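Uncharacterized protein (Porphyromonas gingivalis, PDB 1ZBS) probably acts as an ATP-dependent N-acetylglucosamine kinase of the two-domain ASKHA superfamily, although its activity remains unproven. Local coordinates at residues G96-A101 / G119-L124; E165-A170 / S200-Q205; A17-S22 / Y277-H282. One frame throughout, in Å; residues are numbered along the deposited sequence.

Contact 1 (G96-A101 / G119-L124); sequences GDMLGA and GSNSCL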
ATOM      1  N   GLY A  96     -12.849 -13.026 -17.951  1.00 41.08           N
ATOM      2  CA  GLY A  96     -12.466 -11.931 -17.079  1.00 39.19           C
ATOM      3  C   GLY A  96     -13.353 -10.708 -17.211  1.00 38.65           C
ATOM      4  O   GLY A  96     -14.032 -10.521 -18.225  1.00 37.98           O
ATOM      5  N   ASP A  97     -13.347  -9.867 -16.183  1.00 36.91           N
ATOM      6  CA  ASP A  97     -14.154  -8.660 -16.193  1.00 36.58           C
ATOM      7  C   ASP A  97     -13.650  -7.617 -17.186  1.00 36.72           C
ATOM      8  O   ASP A  97     -14.423  -6.787 -17.671  1.00 34.73           O
ATOM      9  CB  ASP A  97     -14.229  -8.046 -14.787  1.00 35.74           C
ATOM     10  CG  ASP A  97     -12.860  -7.761 -14.183  1.00 36.46           C
ATOM     11  OD1 ASP A  97     -12.806  -6.972 -13.217  1.00 35.45           O
ATOM     12  OD2 ASP A  97     -11.841  -8.322 -14.653  1.00 35.36           O
HETATM   13  N   MSE A  98     -12.357  -7.662 -17.493  1.00 37.29           N
HETATM   14  CA  MSE A  98     -11.765  -6.712 -18.428  1.00 38.01           C
HETATM   15  C   MSE A  98     -12.357  -6.961 -19.813  1.00 38.76           C
HETATM   16  O   MSE A  98     -12.708  -6.025 -20.531  1.00 38.45           O
HETATM   17  CB  MSE A  98     -10.242  -6.883 -18.460  1.00 40.80           C
HETATM   18  CG  MSE A  98      -9.496  -5.833 -19.274  1.00 43.32           C
HETATM   19 SE   MSE A  98      -9.671  -4.012 -18.610  1.00 44.84          SE
HETATM   20  CE  MSE A  98     -11.256  -3.453 -19.586  1.00 45.19           C
ATOM     21  N   LEU A  99     -12.485  -8.236 -20.165  1.00 35.95           N
ATOM     22  CA  LEU A  99     -13.039  -8.626 -21.447  1.00 34.81           C
ATOM     23  C   LEU A  99     -14.519  -8.254 -21.512  1.00 33.67           C
ATOM     24  O   LEU A  99     -15.031  -7.837 -22.556  1.00 31.70           O
ATOM     25  CB  LEU A  99     -12.863 -10.131 -21.651  1.00 34.89           C
ATOM     26  CG  LEU A  99     -13.567 -10.729 -22.873  1.00 37.01           C
ATOM     27  CD1 LEU A  99     -13.079 -10.045 -24.144  1.00 35.82           C
ATOM     28  CD2 LEU A  99     -13.302 -12.226 -22.922  1.00 35.83           C
ATOM     29  N   GLY A 100     -15.202  -8.425 -20.388  1.00 31.80           N
ATOM     30  CA  GLY A 100     -16.609  -8.090 -20.324  1.00 29.50           C
ATOM     31  C   GLY A 100     -16.793  -6.602 -20.548  1.00 28.17           C
ATOM     32  O   GLY A 100     -17.761  -6.171 -21.173  1.00 29.05           O
ATOM     33  N   ALA A 101     -15.855  -5.808 -20.045  1.00 26.69           N
ATOM     34  CA  ALA A 101     -15.941  -4.367 -20.211  1.00 27.66           C
ATOM     35  C   ALA A 101     -15.704  -3.977 -21.662  1.00 29.07           C
ATOM     36  O   ALA A 101     -16.420  -3.144 -22.210  1.00 30.14           O
ATOM     37  CB  ALA A 101     -14.940  -3.665 -19.306  1.00 24.67           C
ATOM     38  N   GLY A 119     -10.668  -1.097  -8.103  1.00 20.84           N
ATOM     39  CA  GLY A 119      -9.338  -1.257  -8.667  1.00 20.89           C
ATOM     40  C   GLY A 119      -9.362  -0.710 -10.091  1.00 22.44           C
ATOM     41  O   GLY A 119     -10.435  -0.383 -10.599  1.00 23.95           O
ATOM     42  N   SER A 120      -8.201  -0.587 -10.735  1.00 21.88           N
ATOM     43  CA  SER A 120      -8.124  -0.068 -12.107  1.00 21.55           C
ATOM     44  C   SER A 120      -7.664  -1.168 -13.033  1.00 22.13           C
ATOM     45  O   SER A 120      -7.071  -2.146 -12.592  1.00 23.84           O
ATOM     46  CB  SER A 120      -7.099   1.061 -12.233  1.00 21.22           C
ATOM     47  OG  SER A 120      -7.218   2.000 -11.193  1.00 30.08           O
ATOM     48  N   ASN A 121      -7.908  -0.987 -14.322  1.00 20.70           N
ATOM     49  CA  ASN A 121      -7.477  -1.958 -15.301  1.00 23.27           C
ATOM     50  C   ASN A 121      -7.567  -1.365 -16.720  1.00 24.08           C
ATOM     51  O   ASN A 121      -8.243  -0.361 -16.936  1.00 23.18           O
ATOM     52  CB  ASN A 121      -8.349  -3.214 -15.176  1.00 23.58           C
ATOM     53  CG  ASN A 121      -7.634  -4.462 -15.638  1.00 25.79           C
ATOM     54  OD1 ASN A 121      -8.056  -5.586 -15.333  1.00 25.98           O
ATOM     55  ND2 ASN A 121      -6.545  -4.277 -16.380  1.00 21.57           N
ATOM     56  N   SER A 122      -6.866  -1.966 -17.678  1.00 24.43           N
ATOM     57  CA  SER A 122      -6.931  -1.505 -19.059  1.00 27.16           C
ATOM     58  C   SER A 122      -6.553  -2.635 -20.002  1.00 27.68           C
ATOM     59  O   SER A 122      -5.942  -3.618 -19.588  1.00 27.69           O
ATOM     60  CB  SER A 122      -6.010  -0.293 -19.306  1.00 26.05           C
ATOM     61  OG  SER A 122      -4.638  -0.640 -19.250  1.00 29.56           O
ATOM     62  N   CYS A 123      -6.934  -2.489 -21.269  1.00 28.81           N
ATOM     63  CA  CYS A 123      -6.621  -3.484 -22.283  1.00 29.52           C
ATOM     64  C   CYS A 123      -6.816  -2.901 -23.673  1.00 29.70           C
ATOM     65  O   CYS A 123      -7.601  -1.972 -23.875  1.00 29.66           O
ATOM     66  CB  CYS A 123      -7.532  -4.699 -22.142  1.00 29.49           C
ATOM     67  SG  CYS A 123      -9.229  -4.384 -22.696  1.00 30.90           S
ATOM     68  N   LEU A 124      -6.092  -3.456 -24.630  1.00 30.39           N
ATOM     69  CA  LEU A 124      -6.225  -3.032 -26.007  1.00 31.33           C
ATOM     70  C   LEU A 124      -7.124  -4.120 -26.584  1.00 31.55           C
ATOM     71  O   LEU A 124      -6.807  -5.306 -26.475  1.00 30.75           O
ATOM     72  CB  LEU A 124      -4.863  -3.039 -26.705  1.00 30.67           C
ATOM     73  CG  LEU A 124      -4.586  -2.037 -27.836  1.00 30.61           C
ATOM     74  CD1 LEU A 124      -3.585  -2.678 -28.798  1.00 29.03           C
ATOM     75  CD2 LEU A 124      -5.858  -1.664 -28.574  1.00 29.45           C
TER

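Contact 2 (E165-A170 / S200-Q205); sequences EGLCEA and SPFIAQ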
ATOM      1  N   GLU A 165      -7.921  23.342   6.700  1.00 37.99           N
ATOM      2  CA  GLU A 165      -8.185  23.147   8.125  1.00 37.89           C
ATOM      3  C   GLU A 165      -9.624  22.704   8.332  1.00 37.27           C
ATOM      4  O   GLU A 165     -10.551  23.273   7.753  1.00 36.26           O
ATOM      5  CB  GLU A 165      -7.934  24.454   8.897  1.00 39.68           C
ATOM      6  CG  GLU A 165      -7.806  24.328  10.437  1.00 42.98           C
ATOM      7  CD  GLU A 165      -9.128  24.041  11.163  1.00 44.19           C
ATOM      8  OE1 GLU A 165     -10.120  24.773  10.943  1.00 42.59           O
ATOM      9  OE2 GLU A 165      -9.161  23.089  11.974  1.00 47.54           O
ATOM     10  N   GLY A 166      -9.799  21.680   9.160  1.00 37.96           N
ATOM     11  CA  GLY A 166     -11.130  21.173   9.442  1.00 38.78           C
ATOM     12  C   GLY A 166     -11.572  19.978   8.610  1.00 38.12           C
ATOM     13  O   GLY A 166     -12.379  19.176   9.077  1.00 39.29           O
ATOM     14  N   LEU A 167     -11.056  19.846   7.390  1.00 36.04           N
ATOM     15  CA  LEU A 167     -11.446  18.734   6.523  1.00 34.91           C
ATOM     16  C   LEU A 167     -11.157  17.398   7.181  1.00 34.71           C
ATOM     17  O   LEU A 167     -11.960  16.465   7.099  1.00 35.47           O
ATOM     18  CB  LEU A 167     -10.713  18.799   5.178  1.00 34.28           C
ATOM     19  CG  LEU A 167     -11.208  17.856   4.070  1.00 35.35           C
ATOM     20  CD1 LEU A 167     -12.705  18.036   3.869  1.00 32.36           C
ATOM     21  CD2 LEU A 167     -10.464  18.142   2.770  1.00 33.08           C
ATOM     22  N   CYS A 168     -10.009  17.303   7.836  1.00 33.34           N
ATOM     23  CA  CYS A 168      -9.641  16.059   8.490  1.00 33.44           C
ATOM     24  C   CYS A 168     -10.677  15.728   9.545  1.00 33.43           C
ATOM     25  O   CYS A 168     -11.243  14.637   9.546  1.00 33.06           O
ATOM     26  CB  CYS A 168      -8.258  16.181   9.134  1.00 31.58           C
ATOM     27  SG  CYS A 168      -7.631  14.628   9.798  1.00 35.11           S
ATOM     28  N   GLU A 169     -10.931  16.680  10.438  1.00 34.30           N
ATOM     29  CA  GLU A 169     -11.905  16.473  11.498  1.00 34.92           C
ATOM     30  C   GLU A 169     -13.300  16.221  10.931  1.00 33.54           C
ATOM     31  O   GLU A 169     -14.078  15.464  11.504  1.00 33.08           O
ATOM     32  CB  GLU A 169     -11.930  17.673  12.455  1.00 38.54           C
ATOM     33  CG  GLU A 169     -10.624  17.903  13.209  1.00 42.70           C
ATOM     34  CD  GLU A 169      -9.678  18.840  12.476  1.00 45.03           C
ATOM     35  OE1 GLU A 169      -9.346  18.566  11.305  1.00 43.99           O
ATOM     36  OE2 GLU A 169      -9.267  19.854  13.076  1.00 48.96           O
ATOM     37  N   ALA A 170     -13.606  16.846   9.798  1.00 31.32           N
ATOM     38  CA  ALA A 170     -14.904  16.667   9.155  1.00 30.04           C
ATOM     39  C   ALA A 170     -15.030  15.237   8.612  1.00 30.50           C
ATOM     40  O   ALA A 170     -16.108  14.639   8.658  1.00 26.52           O
ATOM     41  CB  ALA A 170     -15.071  17.676   8.022  1.00 28.93           C
ATOM     42  N   SER A 200     -14.880   7.146  -1.294  1.00 37.61           N
ATOM     43  CA  SER A 200     -14.976   7.890  -2.537  1.00 38.67           C
ATOM     44  C   SER A 200     -16.069   8.964  -2.492  1.00 37.08           C
ATOM     45  O   SER A 200     -15.841  10.099  -2.904  1.00 37.31           O
ATOM     46  CB  SER A 200     -15.211   6.927  -3.703  1.00 39.91           C
ATOM     47  OG  SER A 200     -14.859   7.550  -4.923  1.00 42.85           O
ATOM     48  N   PRO A 201     -17.268   8.625  -1.986  1.00 35.18           N
ATOM     49  CA  PRO A 201     -18.369   9.589  -1.904  1.00 34.81           C
ATOM     50  C   PRO A 201     -17.994  10.898  -1.202  1.00 35.75           C
ATOM     51  O   PRO A 201     -18.505  11.965  -1.545  1.00 35.64           O
ATOM     52  CB  PRO A 201     -19.442   8.817  -1.143  1.00 35.63           C
ATOM     53  CG  PRO A 201     -19.220   7.409  -1.609  1.00 35.49           C
ATOM     54  CD  PRO A 201     -17.710   7.292  -1.539  1.00 37.13           C
ATOM     55  N   PHE A 202     -17.107  10.814  -0.211  1.00 34.16           N
ATOM     56  CA  PHE A 202     -16.669  11.997   0.526  1.00 34.05           C
ATOM     57  C   PHE A 202     -15.789  12.861  -0.382  1.00 35.13           C
ATOM     58  O   PHE A 202     -15.911  14.092  -0.416  1.00 32.86           O
ATOM     59  CB  PHE A 202     -15.867  11.588   1.768  1.00 32.97           C
ATOM     60  CG  PHE A 202     -15.431  12.750   2.613  1.00 31.95           C
ATOM     61  CD1 PHE A 202     -16.278  13.275   3.589  1.00 29.97           C
ATOM     62  CD2 PHE A 202     -14.193  13.357   2.395  1.00 30.67           C
ATOM     63  CE1 PHE A 202     -15.901  14.387   4.334  1.00 30.64           C
ATOM     64  CE2 PHE A 202     -13.805  14.473   3.137  1.00 30.67           C
ATOM     65  CZ  PHE A 202     -14.662  14.995   4.109  1.00 31.31           C
ATOM     66  N   ILE A 203     -14.900  12.197  -1.114  1.00 33.74           N
ATOM     67  CA  ILE A 203     -13.997  12.873  -2.032  1.00 34.21           C
ATOM     68  C   ILE A 203     -14.781  13.546  -3.160  1.00 35.70           C
ATOM     69  O   ILE A 203     -14.631  14.748  -3.407  1.00 35.97           O
ATOM     70  CB  ILE A 203     -12.980  11.873  -2.622  1.00 33.85           C
ATOM     71  CG1 ILE A 203     -12.086  11.331  -1.494  1.00 34.78           C
ATOM     72  CG2 ILE A 203     -12.163  12.538  -3.712  1.00 30.05           C
ATOM     73  CD1 ILE A 203     -11.088  10.251  -1.917  1.00 37.46           C
ATOM     74  N   ALA A 204     -15.633  12.777  -3.829  1.00 35.69           N
ATOM     75  CA  ALA A 204     -16.428  13.314  -4.923  1.00 38.10           C
ATOM     76  C   ALA A 204     -17.232  14.526  -4.471  1.00 39.43           C
ATOM     77  O   ALA A 204     -17.403  15.485  -5.224  1.00 39.73           O
ATOM     78  CB  ALA A 204     -17.366  12.240  -5.466  1.00 37.32           C
ATOM     79  N   GLN A 205     -17.722  14.488  -3.238  1.00 39.70           N
ATOM     80  CA  GLN A 205     -18.517  15.594  -2.718  1.00 41.40           C
ATOM     81  C   GLN A 205     -17.690  16.810  -2.308  1.00 40.57           C
ATOM     82  O   GLN A 205     -18.244  17.828  -1.903  1.00 39.85           O
ATOM     83  CB  GLN A 205     -19.372  15.113  -1.537  1.00 43.08           C
ATOM     84  CG  GLN A 205     -20.612  14.342  -1.976  1.00 46.78           C
ATOM     85  CD  GLN A 205     -21.439  13.819  -0.817  1.00 48.57           C
ATOM     86  OE1 GLN A 205     -21.669  14.519   0.174  1.00 50.30           O
ATOM     87  NE2 GLN A 205     -21.911  12.586  -0.946  1.00 49.08           N
TER

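Contact 3 (A17-S22 / Y277-H282); sequences AKEGKS and YHHNNH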
ATOM      1  N   ALA A  17     -31.682 -12.105 -19.250  1.00 45.37           N
ATOM      2  CA  ALA A  17     -32.173 -11.442 -20.452  1.00 45.93           C
ATOM      3  C   ALA A  17     -32.764 -12.422 -21.466  1.00 47.06           C
ATOM      4  O   ALA A  17     -32.473 -13.619 -21.444  1.00 46.22           O
ATOM      5  CB  ALA A  17     -31.041 -10.649 -21.104  1.00 43.50           C
ATOM      6  N   LYS A  18     -33.592 -11.892 -22.360  1.00 49.65           N
ATOM      7  CA  LYS A  18     -34.220 -12.682 -23.409  1.00 49.97           C
ATOM      8  C   LYS A  18     -34.256 -11.794 -24.636  1.00 49.89           C
ATOM      9  O   LYS A  18     -34.899 -10.743 -24.629  1.00 49.43           O
ATOM     10  CB  LYS A  18     -35.648 -13.064 -23.022  1.00 51.90           C
ATOM     11  CG  LYS A  18     -36.284 -14.135 -23.913  1.00 54.48           C
ATOM     12  CD  LYS A  18     -37.807 -14.074 -23.814  1.00 55.61           C
ATOM     13  CE  LYS A  18     -38.481 -15.358 -24.282  1.00 56.99           C
ATOM     14  NZ  LYS A  18     -38.314 -16.485 -23.312  1.00 56.86           N
ATOM     15  N   GLU A  19     -33.546 -12.210 -25.681  1.00 48.62           N
ATOM     16  CA  GLU A  19     -33.485 -11.457 -26.931  1.00 48.29           C
ATOM     17  C   GLU A  19     -33.209  -9.967 -26.718  1.00 47.68           C
ATOM     18  O   GLU A  19     -34.021  -9.115 -27.086  1.00 50.85           O
ATOM     19  CB  GLU A  19     -34.786 -11.631 -27.724  1.00 50.23           C
ATOM     20  CG  GLU A  19     -34.636 -12.490 -28.984  1.00 53.59           C
ATOM     21  CD  GLU A  19     -34.770 -13.987 -28.718  1.00 56.05           C
ATOM     22  OE1 GLU A  19     -35.925 -14.484 -28.637  1.00 57.76           O
ATOM     23  OE2 GLU A  19     -33.721 -14.672 -28.576  1.00 60.20           O
ATOM     24  N   GLY A  20     -32.064  -9.660 -26.121  1.00 48.90           N
ATOM     25  CA  GLY A  20     -31.700  -8.273 -25.882  1.00 46.99           C
ATOM     26  C   GLY A  20     -32.581  -7.528 -24.897  1.00 45.98           C
ATOM     27  O   GLY A  20     -32.461  -6.308 -24.762  1.00 45.22           O
ATOM     28  N   LYS A  21     -33.476  -8.237 -24.213  1.00 43.49           N
ATOM     29  CA  LYS A  21     -34.355  -7.594 -23.229  1.00 43.50           C
ATOM     30  C   LYS A  21     -34.169  -8.193 -21.829  1.00 44.04           C
ATOM     31  O   LYS A  21     -34.056  -9.411 -21.666  1.00 44.83           O
ATOM     32  CB  LYS A  21     -35.823  -7.702 -23.669  1.00 43.95           C
ATOM     33  CG  LYS A  21     -36.143  -6.905 -24.939  1.00 42.70           C
ATOM     34  CD  LYS A  21     -37.583  -7.114 -25.441  1.00 44.03           C
ATOM     35  CE  LYS A  21     -37.819  -6.393 -26.781  1.00 46.55           C
ATOM     36  NZ  LYS A  21     -36.822  -6.803 -27.839  1.00 45.64           N
ATOM     37  N   SER A  22     -34.124  -7.322 -20.824  1.00 46.18           N
ATOM     38  CA  SER A  22     -33.940  -7.748 -19.441  1.00 45.12           C
ATOM     39  C   SER A  22     -35.241  -8.200 -18.791  1.00 45.51           C
ATOM     40  O   SER A  22     -36.249  -7.492 -18.839  1.00 43.64           O
ATOM     41  CB  SER A  22     -33.343  -6.603 -18.614  1.00 43.45           C
ATOM     42  OG  SER A  22     -33.113  -7.007 -17.268  1.00 41.22           O
ATOM     43  N   TYR A 277     -24.612  -7.401 -26.472  1.00 41.04           N
ATOM     44  CA  TYR A 277     -23.534  -8.204 -27.034  1.00 40.80           C
ATOM     45  C   TYR A 277     -23.950  -9.657 -27.241  1.00 41.09           C
ATOM     46  O   TYR A 277     -23.827 -10.194 -28.336  1.00 42.76           O
ATOM     47  CB  TYR A 277     -22.301  -8.172 -26.133  1.00 38.17           C
ATOM     48  CG  TYR A 277     -21.209  -9.089 -26.632  1.00 37.26           C
ATOM     49  CD1 TYR A 277     -20.247  -8.634 -27.533  1.00 37.20           C
ATOM     50  CD2 TYR A 277     -21.180 -10.435 -26.260  1.00 37.62           C
ATOM     51  CE1 TYR A 277     -19.286  -9.499 -28.056  1.00 38.81           C
ATOM     52  CE2 TYR A 277     -20.229 -11.307 -26.778  1.00 38.34           C
ATOM     53  CZ  TYR A 277     -19.287 -10.833 -27.675  1.00 39.23           C
ATOM     54  OH  TYR A 277     -18.359 -11.694 -28.199  1.00 41.79           O
ATOM     55  N   HIS A 278     -24.421 -10.296 -26.177  1.00 41.82           N
ATOM     56  CA  HIS A 278     -24.850 -11.683 -26.260  1.00 43.11           C
ATOM     57  C   HIS A 278     -26.206 -11.799 -26.937  1.00 44.70           C
ATOM     58  O   HIS A 278     -26.847 -12.848 -26.901  1.00 46.00           O
ATOM     59  CB  HIS A 278     -24.885 -12.303 -24.865  1.00 40.04           C
ATOM     60  CG  HIS A 278     -23.537 -12.389 -24.227  1.00 38.84           C
ATOM     61  ND1 HIS A 278     -22.575 -13.286 -24.642  1.00 34.98           N
ATOM     62  CD2 HIS A 278     -22.958 -11.643 -23.256  1.00 35.28           C
ATOM     63  CE1 HIS A 278     -21.464 -13.086 -23.958  1.00 36.67           C
ATOM     64  NE2 HIS A 278     -21.670 -12.094 -23.111  1.00 36.30           N
ATOM     65  N   HIS A 279     -26.642 -10.706 -27.548  1.00 45.33           N
ATOM     66  CA  HIS A 279     -27.905 -10.689 -28.262  1.00 47.12           C
ATOM     67  C   HIS A 279     -27.568 -10.633 -29.743  1.00 47.64           C
ATOM     68  O   HIS A 279     -28.364 -11.040 -30.584  1.00 47.55           O
ATOM     69  CB  HIS A 279     -28.730  -9.460 -27.883  1.00 48.56           C
ATOM     70  CG  HIS A 279     -29.981  -9.306 -28.693  1.00 52.39           C
ATOM     71  ND1 HIS A 279     -30.422  -8.081 -29.152  1.00 53.82           N
ATOM     72  CD2 HIS A 279     -30.890 -10.214 -29.116  1.00 53.05           C
ATOM     73  CE1 HIS A 279     -31.547  -8.245 -29.823  1.00 53.96           C
ATOM     74  NE2 HIS A 279     -31.854  -9.530 -29.816  1.00 54.15           N
ATOM     75  N   ASN A 280     -26.371 -10.131 -30.046  1.00 47.93           N
ATOM     76  CA  ASN A 280     -25.913 -10.004 -31.425  1.00 49.21           C
ATOM     77  C   ASN A 280     -24.709 -10.894 -31.720  1.00 50.13           C
ATOM     78  O   ASN A 280     -24.241 -10.952 -32.860  1.00 51.12           O
ATOM     79  CB  ASN A 280     -25.524  -8.555 -31.734  1.00 47.55           C
ATOM     80  CG  ASN A 280     -26.592  -7.563 -31.342  1.00 46.28           C
ATOM     81  OD1 ASN A 280     -27.782  -7.800 -31.534  1.00 46.68           O
ATOM     82  ND2 ASN A 280     -26.167  -6.429 -30.803  1.00 47.33           N
ATOM     83  N   ASN A 281     -24.203 -11.571 -30.691  1.00 50.21           N
ATOM     84  CA  ASN A 281     -23.046 -12.457 -30.835  1.00 50.69           C
ATOM     85  C   ASN A 281     -23.290 -13.800 -30.174  1.00 51.56           C
ATOM     86  O   ASN A 281     -22.485 -14.257 -29.349  1.00 54.72           O
ATOM     87  CB  ASN A 281     -21.793 -11.842 -30.209  1.00 51.35           C
ATOM     88  CG  ASN A 281     -21.475 -10.477 -30.758  1.00 49.61           C
ATOM     89  OD1 ASN A 281     -22.023  -9.471 -30.309  1.00 51.31           O
ATOM     90  ND2 ASN A 281     -20.587 -10.429 -31.737  1.00 50.64           N
ATOM     91  N   HIS A 282     -24.404 -14.427 -30.530  1.00 52.09           N
ATOM     92  CA  HIS A 282     -24.780 -15.738 -29.988  1.00 53.64           C
ATOM     93  C   HIS A 282     -23.576 -16.666 -29.881  1.00 54.26           C
ATOM     94  O   HIS A 282     -23.214 -17.095 -28.786  1.00 55.09           O
ATOM     95  CB  HIS A 282     -25.851 -16.363 -30.883  1.00 52.45           C
ATOM     96  CG  HIS A 282     -27.011 -15.452 -31.125  1.00 51.10           C
ATOM     97  ND1 HIS A 282     -27.818 -14.992 -30.106  1.00 50.42           N
ATOM     98  CD2 HIS A 282     -27.470 -14.878 -32.261  1.00 49.89           C
ATOM     99  CE1 HIS A 282     -28.728 -14.171 -30.605  1.00 50.31           C
ATOM    100  NE2 HIS A 282     -28.539 -14.085 -31.910  1.00 49.48           N
TER

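Contact 1 (G96-A101 / G119-L124)
M98, present as selenomethionine, reaches from helix 97-105 onto N121, S122 and C123 of strand 120-125, a contact at the junction of the two domains of the ASKHA fold. The strand belongs to the second five-stranded sheet, of order 3-2-1-4-5, whereas the helix follows strand 91-95 at the edge of the first. The local axes run 62° apart and approach to 8.9 Å, a separation bridged by the M98 side chain. With CG anti to the backbone N (chi1 -173°), this side chain heads for the strand, then bends at chi2 and chi3 to lay SE against it. The side chains of M98 and N121 cross obliquely, SE resting 3.6 Å from N121 CG, and SE also lies 3.6 Å from the backbone N of S122. Two residues after N121, C123 presents both CB and SG to M98 CG at 3.7 Å. S122 points the opposite way, its OG hydrogen-bonded to Y231 OH and to N227 O of helix 210-229. A113 and I115 of strand 111-116 and N133 of strand 130-133 also touch M98, and N121 ND2 makes a weak hydrogen bond to N133 OD1. The terminal CE of M98 ends 3.8 Å from C123 SG.

Contact 2 (E165-A170 / S200-Q205)
L167 and F202 meet where two short helices, 167-174 and 200-204, face each other in the helical part of the chain that runs between strands 130-133 and 238-241 of the ASKHA fold, the centre of the contact about 24 Å from that of the chain. F202 spans most of the gap. The nearest CA atoms, those of A170 and F202, are still 10.0 Å apart, and the phenyl ring is carried across because CG stands anti to the backbone N (chi1 -177°), which extends the side chain straight out from its helix. Its far edge is what arrives: CD1 of L167 lies close to the ring plane, 3.6 Å from F202 CZ and 3.8 Å from F202 CE2. L167 does not aim its CB at the other helix; the CD1 branch makes the approach, and the two side chains point in opposed senses as they pass. A170 contributes more loosely through its backbone, with A170 O 4.3 Å from F202 CE1. G166 occupies the N-cap of helix 167-174, and its O accepts the backbone N of A170 at 2.7 Å.

Neighbouring aromatics also meet the ring: F171 is edge-to-face with it, H206 brings its imidazole at about 40° to the phenyl plane and touches L167 as well, and Y175 is a further neighbour. L158 of helix 147-159 backs L167, and I203, next to F202, turns toward F154 of that same helix and V212 and V216 of helix 210-229. Between the segments the main term is the L167 CD1 methyl at the F202 ring edge. The contact is apolar, with no hydrogen bond from one segment to the other, and so depends on shape fit and on the burial of L167 and F202.

Contact 3 (A17-S22 / Y277-H282)
The imidazole of H279 lies flat against the peptide that links E19 to G20, and these three residues carry nearly all of the contact. H279 has CG anti to its own backbone N (chi1 174°), which swings the ring out from the end of helix 271-280. Over one face sit E19 C and G20 N, each 3.3 Å from H279 CD2 and offset toward the rim. G20 CA also lies over this face, 3.6 Å from the ring centroid and 20° off the normal, a CH-pi contact. G20 has positive phi (66°), and the place a CB would take is filled by H279 ND1, so the ring's close approach depends on the missing side chain. The peptide belongs to a type I' beta turn, K18 to K21, that closes the hairpin between strands 11-18 and 21-29 at one side of the first ASKHA sheet; K18 N donates to K21 O at 2.6 Å. H278, the residue before H279, stacks on Y64 and hydrogen-bonds through NE2 to Y66 OH of strand 62-67. E19 directs its CB away from the helix; CB and CG nevertheless skirt the ring, CG 4.1 Å from H279 NE2. E19 OE2, 5.6 Å from H279 NE2, does not contact it.

Overall arrangement
The three contacts are spread along the elongated two-domain body. Contact 1 lies nearest the middle, its centre about 8 Å from that of the chain, and joins the helix after the last strand of the first sheet to a strand of the second. Contact 3 is about 21 Å from it, centre to centre, at the rim of the first sheet, and contact 2 about 30 Å from it in the helical region. Contacts 2 and 3 lie on opposite sides of the chain's centre, about 42 Å apart, centre to centre. Contact 3 brings together residues near both chain ends, and contacts 1 and 2 follow in series between them. Contacts 1 and 3 thus link elements that belong to or follow different sheets, while contact 2 is internal to the helical region.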